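PDB 6CMK: AztD protein from Citrobacter koseri, which acts as a periplasmic zinc chaperone, binding several zinc ions and handing one of them directly to the solute-binding protein AztC of the AztABCD transport system. Local coordinates for residues 33-38 against 105-110; 70-75 against 396-401. All coordinates share one frame; numbering follows the deposited sequence.

How the contacts relate
Both contacts lie where the two ends of the AztD chain meet in one blade of its beta propeller. Along the chain the segments come as 33-38, 70-75, 105-110 and 396-401, so contacts 1 and 2 interleave. Strands 32-42 and 392-403, one near each end of the modelled chain, are antiparallel neighbours in this blade; Ala35 N to Gly400 O and Arg37 N to Val398 O, both 2.9 Å, are probable hydrogen bonds between them. The next sheet supplies the other halves, strand 69-72 for contact 2 and strand 105-109 for contact 1. The contact centres are about 11 Å apart, contact 2 lying nearer the centre of the chain, so the pair traces one blade interface outward toward a zinc site.

Contact 1 (33-38 against 105-110). With ZN (zinc ion), chain I.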
loop_
_atom_site.group_PDB
_atom_site.type_symbol
_atom_site.label_atom_id
_atom_site.label_comp_id
_atom_site.label_asym_id
_atom_site.label_seq_id
_atom_site.Cartn_x
_atom_site.Cartn_y
_atom_site.Cartn_z
ATOM N N VAL B 33 12.098 -12.501 -4.029
ATOM C CA VAL B 33 11.441 -13.660 -3.440
ATOM C C VAL B 33 9.939 -13.440 -3.429
ATOM O O VAL B 33 9.459 -12.396 -2.974
ATOM C CB VAL B 33 11.948 -13.944 -2.018
ATOM C CG1 VAL B 33 11.203 -15.139 -1.430
ATOM C CG2 VAL B 33 13.441 -14.202 -2.056
ATOM N N THR B 34 9.215 -14.441 -3.917
ATOM C CA THR B 34 7.760 -14.501 -3.877
ATOM C C THR B 34 7.359 -15.510 -2.814
ATOM O O THR B 34 7.893 -16.622 -2.776
ATOM C CB THR B 34 7.184 -14.921 -5.235
ATOM O OG1 THR B 34 7.510 -13.943 -6.231
ATOM C CG2 THR B 34 5.672 -15.070 -5.165
ATOM N N ALA B 35 6.425 -15.130 -1.950
ATOM C CA ALA B 35 6.008 -16.059 -0.907
ATOM C C ALA B 35 4.555 -15.804 -0.564
ATOM O O ALA B 35 4.165 -14.660 -0.303
ATOM C CB ALA B 35 6.883 -15.929 0.346
ATOM N N TRP B 36 3.761 -16.874 -0.579
ATOM C CA TRP B 36 2.361 -16.823 -0.185
ATOM C C TRP B 36 2.038 -18.054 0.650
ATOM O O TRP B 36 2.542 -19.148 0.379
ATOM C CB TRP B 36 1.420 -16.787 -1.388
ATOM C CG TRP B 36 1.493 -15.544 -2.249
ATOM C CD1 TRP B 36 2.472 -15.224 -3.139
ATOM C CD2 TRP B 36 0.523 -14.498 -2.327
ATOM N NE1 TRP B 36 2.182 -14.036 -3.766
ATOM C CE2 TRP B 36 0.990 -13.565 -3.280
ATOM C CE3 TRP B 36 -0.686 -14.249 -1.682
ATOM C CZ2 TRP B 36 0.284 -12.419 -3.600
ATOM C CZ3 TRP B 36 -1.383 -13.104 -2.007
ATOM C CH2 TRP B 36 -0.892 -12.204 -2.955
ATOM N N ARG B 37 1.177 -17.875 1.651
ATOM C CA ARG B 37 0.837 -18.941 2.579
ATOM C C ARG B 37 -0.664 -19.005 2.788
ATOM O O ARG B 37 -1.339 -17.975 2.848
ATOM C CB ARG B 37 1.552 -18.734 3.908
ATOM C CG ARG B 37 3.029 -19.000 3.776
ATOM C CD ARG B 37 3.817 -18.581 4.986
ATOM N NE ARG B 37 5.233 -18.815 4.752
ATOM C CZ ARG B 37 6.184 -18.648 5.657
ATOM N NH1 ARG B 37 5.878 -18.232 6.874
ATOM N NH2 ARG B 37 7.447 -18.899 5.339
ATOM N N LEU B 38 -1.173 -20.231 2.866
ATOM C CA LEU B 38 -2.555 -20.506 3.215
ATOM C C LEU B 38 -2.648 -20.863 4.687
ATOM O O LEU B 38 -1.796 -21.578 5.219
ATOM C CB LEU B 38 -3.118 -21.675 2.406
ATOM C CG LEU B 38 -2.915 -21.645 0.897
ATOM C CD1 LEU B 38 -3.446 -22.946 0.273
ATOM C CD2 LEU B 38 -3.599 -20.432 0.319
ATOM N N ALA B 105 9.864 -2.962 -2.675
ATOM C CA ALA B 105 9.447 -3.481 -1.385
ATOM C C ALA B 105 10.443 -4.547 -0.963
ATOM O O ALA B 105 11.029 -5.233 -1.808
ATOM C CB ALA B 105 8.028 -4.074 -1.432
ATOM N N ASP B 106 10.658 -4.647 0.344
ATOM C CA ASP B 106 11.426 -5.722 0.947
ATOM C C ASP B 106 10.459 -6.739 1.532
ATOM O O ASP B 106 9.399 -6.375 2.041
ATOM C CB ASP B 106 12.329 -5.207 2.065
ATOM C CG ASP B 106 13.460 -4.346 1.557
ATOM O OD1 ASP B 106 13.523 -4.101 0.334
ATOM O OD2 ASP B 106 14.282 -3.917 2.394
ATOM N N ILE B 107 10.833 -8.013 1.470
ATOM C CA ILE B 107 10.031 -9.086 2.060
ATOM C C ILE B 107 10.854 -9.779 3.141
ATOM O O ILE B 107 12.001 -10.182 2.904
ATOM C CB ILE B 107 9.532 -10.088 0.996
ATOM C CG1 ILE B 107 8.565 -11.097 1.628
ATOM C CG2 ILE B 107 10.689 -10.802 0.302
ATOM C CD1 ILE B 107 7.925 -12.067 0.619
ATOM N N ASP B 108 10.265 -9.898 4.332
ATOM C CA ASP B 108 10.851 -10.597 5.472
ATOM C C ASP B 108 10.106 -11.909 5.663
ATOM O O ASP B 108 8.893 -11.897 5.903
ATOM C CB ASP B 108 10.747 -9.763 6.747
ATOM C CG ASP B 108 11.587 -8.499 6.702
ATOM O OD1 ASP B 108 12.533 -8.425 5.891
ATOM O OD2 ASP B 108 11.299 -7.583 7.499
ATOM N N ILE B 109 10.828 -13.026 5.590
ATOM C CA ILE B 109 10.231 -14.357 5.642
ATOM C C ILE B 109 10.788 -15.095 6.850
ATOM O O ILE B 109 12.007 -15.232 6.999
ATOM C CB ILE B 109 10.487 -15.154 4.352
ATOM C CG1 ILE B 109 9.815 -14.467 3.162
ATOM C CG2 ILE B 109 9.951 -16.575 4.485
ATOM C CD1 ILE B 109 10.280 -14.976 1.827
ATOM N N ASP B 110 9.892 -15.584 7.699
ATOM C CA ASP B 110 10.256 -16.439 8.819
ATOM C C ASP B 110 9.251 -17.577 8.896
ATOM O O ASP B 110 8.220 -17.563 8.216
ATOM C CB ASP B 110 10.277 -15.657 10.138
ATOM C CG ASP B 110 11.163 -14.431 10.073
ATOM O OD1 ASP B 110 12.355 -14.582 9.733
ATOM O OD2 ASP B 110 10.665 -13.318 10.351
HETATM ZN ZN ZN I . 14.573 -2.175 0.188
#
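Val33 begins the contact by pressing its CG1 methyl onto CD1 of Ile109 at 3.4 Å, closer than carbons usually pack. CG1 stands anti to the backbone N (chi1 178°), which carries it toward the isoleucine, and the two side chains cross obliquely. On Ile107 the branch methyl CG2 meets the same valine, 4.1 Å from Val33 CB. Two residues on, Ala35 offers CB alone, and the ends of both isoleucines converge on it: CD1 of Ile109 lies 3.8 Å away and CD1 of Ile107 4.0 Å. Phe98 and Ile96 of strand 88-100 extend this apolar layer.

Arg37 changes the chemistry. Its chain, extended from CG to NE, carries the guanidinium past Ile109 to the carbonyl of Asp110, just beyond the end of strand 105-109. NH1 donates to Asp110 O at 2.8 Å, nearly along the C=O axis and close to the guanidinium plane, while NH2 adds a weak bond to the same oxygen at 3.3 Å. One oxygen thus receives two N-H groups, and NH1 has a second acceptor in Ser94 O. Ile109 CG2 lies 3.5 Å from NH2, obliquely to the group.

The isoleucines point to the neighbouring sheet; Asp106 instead binds zinc through OD1 at 2.2 Å. His101 ND1 binds the same ion, and His405 NE2 hydrogen-bonds to Asp106 OD1; with His104 these residues form the high-affinity site from which zinc passes to AztC. Segments 33-38 and 105-109, from successive sheets and 55° apart in direction, show the apolar blade-to-blade packing characteristic of a beta propeller, here beside a metal site.

Contact 2 (70-75 against 396-401); sequences LSRSES and VAVGGS
NH1 of Arg72 is held by two oxygens: it donates to the carbonyl O of Ala397 at 3.1 Å and to a water at 2.9 Å, which in turn donates to Gly399 O. The direct bond uses a lone pair in the plane of the Ala397 carbonyl, although that oxygen sits 26° out of the guanidinium plane. The other nitrogens turn back to the arginine's own segment. NE meets Ser73 O at 2.9 Å, fairly straight and with the oxygen almost in the guanidinium plane, and NH2 reaches Glu74 O at 3.0 Å from above that carbonyl's plane. A bend at chi3 (-76°) sets NE for this, and the several bonds together fix the group's rotation.

Val398 CG1 lies over one face of the guanidinium, 3.6 Å above its plane and toward the rim, as the two side chains slide past each other in opposite directions. Farther back, Val396 CG1 rests 3.7 Å from Leu70 O, and both its methyls touch Leu70 CB.

This is packing between neighbouring propeller blades, Arg72 of one bonding to a backbone carbonyl of the next. Residues 70-72 run nearly parallel to 396-401, their axes 23° apart. Ile79 of strand 78-83 packs on Arg72, Val396 and Val398, while strand 32-42 flanks 392-403 within its own sheet.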
loop_
_atom_site.group_PDB
_atom_site.type_symbol
_atom_site.label_atom_id
_atom_site.label_comp_id
_atom_site.label_asym_id
_atom_site.label_seq_id
_atom_site.Cartn_x
_atom_site.Cartn_y
_atom_site.Cartn_z
ATOM N N LEU B 70 -11.179 -17.831 10.644
ATOM C CA LEU B 70 -9.885 -17.204 10.410
ATOM C C LEU B 70 -10.038 -15.825 9.794
ATOM O O LEU B 70 -10.883 -15.610 8.917
ATOM C CB LEU B 70 -9.000 -18.072 9.494
ATOM C CG LEU B 70 -8.619 -19.450 10.039
ATOM C CD1 LEU B 70 -7.856 -20.254 9.009
ATOM C CD2 LEU B 70 -7.788 -19.318 11.292
ATOM N N SER B 71 -9.191 -14.900 10.251
ATOM C CA SER B 71 -9.086 -13.571 9.674
ATOM C C SER B 71 -7.617 -13.192 9.564
ATOM O O SER B 71 -6.806 -13.535 10.430
ATOM C CB SER B 71 -9.816 -12.513 10.515
ATOM O OG SER B 71 -11.216 -12.707 10.520
ATOM N N ARG B 72 -7.285 -12.460 8.506
ATOM C CA ARG B 72 -5.947 -11.918 8.339
ATOM C C ARG B 72 -5.961 -10.420 8.587
ATOM O O ARG B 72 -6.977 -9.749 8.410
ATOM C CB ARG B 72 -5.390 -12.183 6.933
ATOM C CG ARG B 72 -6.218 -11.602 5.796
ATOM C CD ARG B 72 -5.412 -11.497 4.503
ATOM N NE ARG B 72 -4.472 -10.373 4.527
ATOM C CZ ARG B 72 -3.598 -10.117 3.557
ATOM N NH1 ARG B 72 -3.527 -10.904 2.491
ATOM N NH2 ARG B 72 -2.794 -9.068 3.642
ATOM N N SER B 73 -4.803 -9.903 8.983
ATOM C CA SER B 73 -4.610 -8.467 9.066
ATOM C C SER B 73 -4.371 -7.894 7.676
ATOM O O SER B 73 -4.009 -8.608 6.740
ATOM C CB SER B 73 -3.419 -8.126 9.953
ATOM O OG SER B 73 -2.220 -8.531 9.320
ATOM N N GLU B 74 -4.572 -6.585 7.556
ATOM C CA GLU B 74 -4.274 -5.915 6.290
ATOM C C GLU B 74 -2.808 -6.078 5.904
ATOM O O GLU B 74 -2.494 -6.323 4.731
ATOM C CB GLU B 74 -4.652 -4.437 6.381
ATOM C CG GLU B 74 -6.146 -4.202 6.429
ATOM C CD GLU B 74 -6.546 -2.754 6.287
ATOM O OE1 GLU B 74 -5.788 -1.860 6.735
ATOM O OE2 GLU B 74 -7.639 -2.515 5.721
ATOM N N SER B 75 -1.893 -5.933 6.869
ATOM C CA SER B 75 -0.474 -6.102 6.580
ATOM C C SER B 75 -0.145 -7.525 6.177
ATOM O O SER B 75 0.910 -7.753 5.574
ATOM C CB SER B 75 0.376 -5.737 7.797
ATOM O OG SER B 75 0.345 -6.773 8.768
ATOM N N VAL B 396 -7.707 -18.521 4.718
ATOM C CA VAL B 396 -7.237 -17.190 4.346
ATOM C C VAL B 396 -5.824 -17.332 3.799
ATOM O O VAL B 396 -5.131 -18.320 4.046
ATOM C CB VAL B 396 -7.269 -16.169 5.510
ATOM C CG1 VAL B 396 -8.708 -15.939 5.984
ATOM C CG2 VAL B 396 -6.360 -16.611 6.661
ATOM N N ALA B 397 -5.405 -16.326 3.031
ATOM C CA ALA B 397 -4.107 -16.325 2.366
ATOM C C ALA B 397 -3.427 -14.976 2.545
ATOM O O ALA B 397 -4.086 -13.936 2.499
ATOM C CB ALA B 397 -4.247 -16.601 0.864
ATOM N N VAL B 398 -2.107 -14.995 2.718
ATOM C CA VAL B 398 -1.305 -13.774 2.744
ATOM C C VAL B 398 -0.097 -13.962 1.837
ATOM O O VAL B 398 0.276 -15.081 1.479
ATOM C CB VAL B 398 -0.828 -13.392 4.169
ATOM C CG1 VAL B 398 -2.011 -13.226 5.116
ATOM C CG2 VAL B 398 0.181 -14.408 4.717
ATOM N N GLY B 399 0.535 -12.851 1.482
ATOM C CA GLY B 399 1.792 -12.941 0.768
ATOM C C GLY B 399 1.921 -11.879 -0.301
ATOM O O GLY B 399 1.117 -10.956 -0.396
ATOM N N GLY B 400 2.952 -12.050 -1.117
ATOM C CA GLY B 400 3.367 -11.096 -2.142
ATOM C C GLY B 400 4.809 -11.380 -2.543
ATOM O O GLY B 400 5.273 -12.509 -2.455
ATOM N N SER B 401 5.523 -10.335 -2.951
ATOM C CA SER B 401 6.930 -10.534 -3.276
ATOM C C SER B 401 7.719 -9.285 -2.910
ATOM O O SER B 401 7.168 -8.194 -2.761
ATOM C CB SER B 401 7.126 -10.891 -4.757
ATOM O OG SER B 401 7.007 -9.751 -5.592
HETATM O O HOH W 1 -1.544 -10.352 0.457
#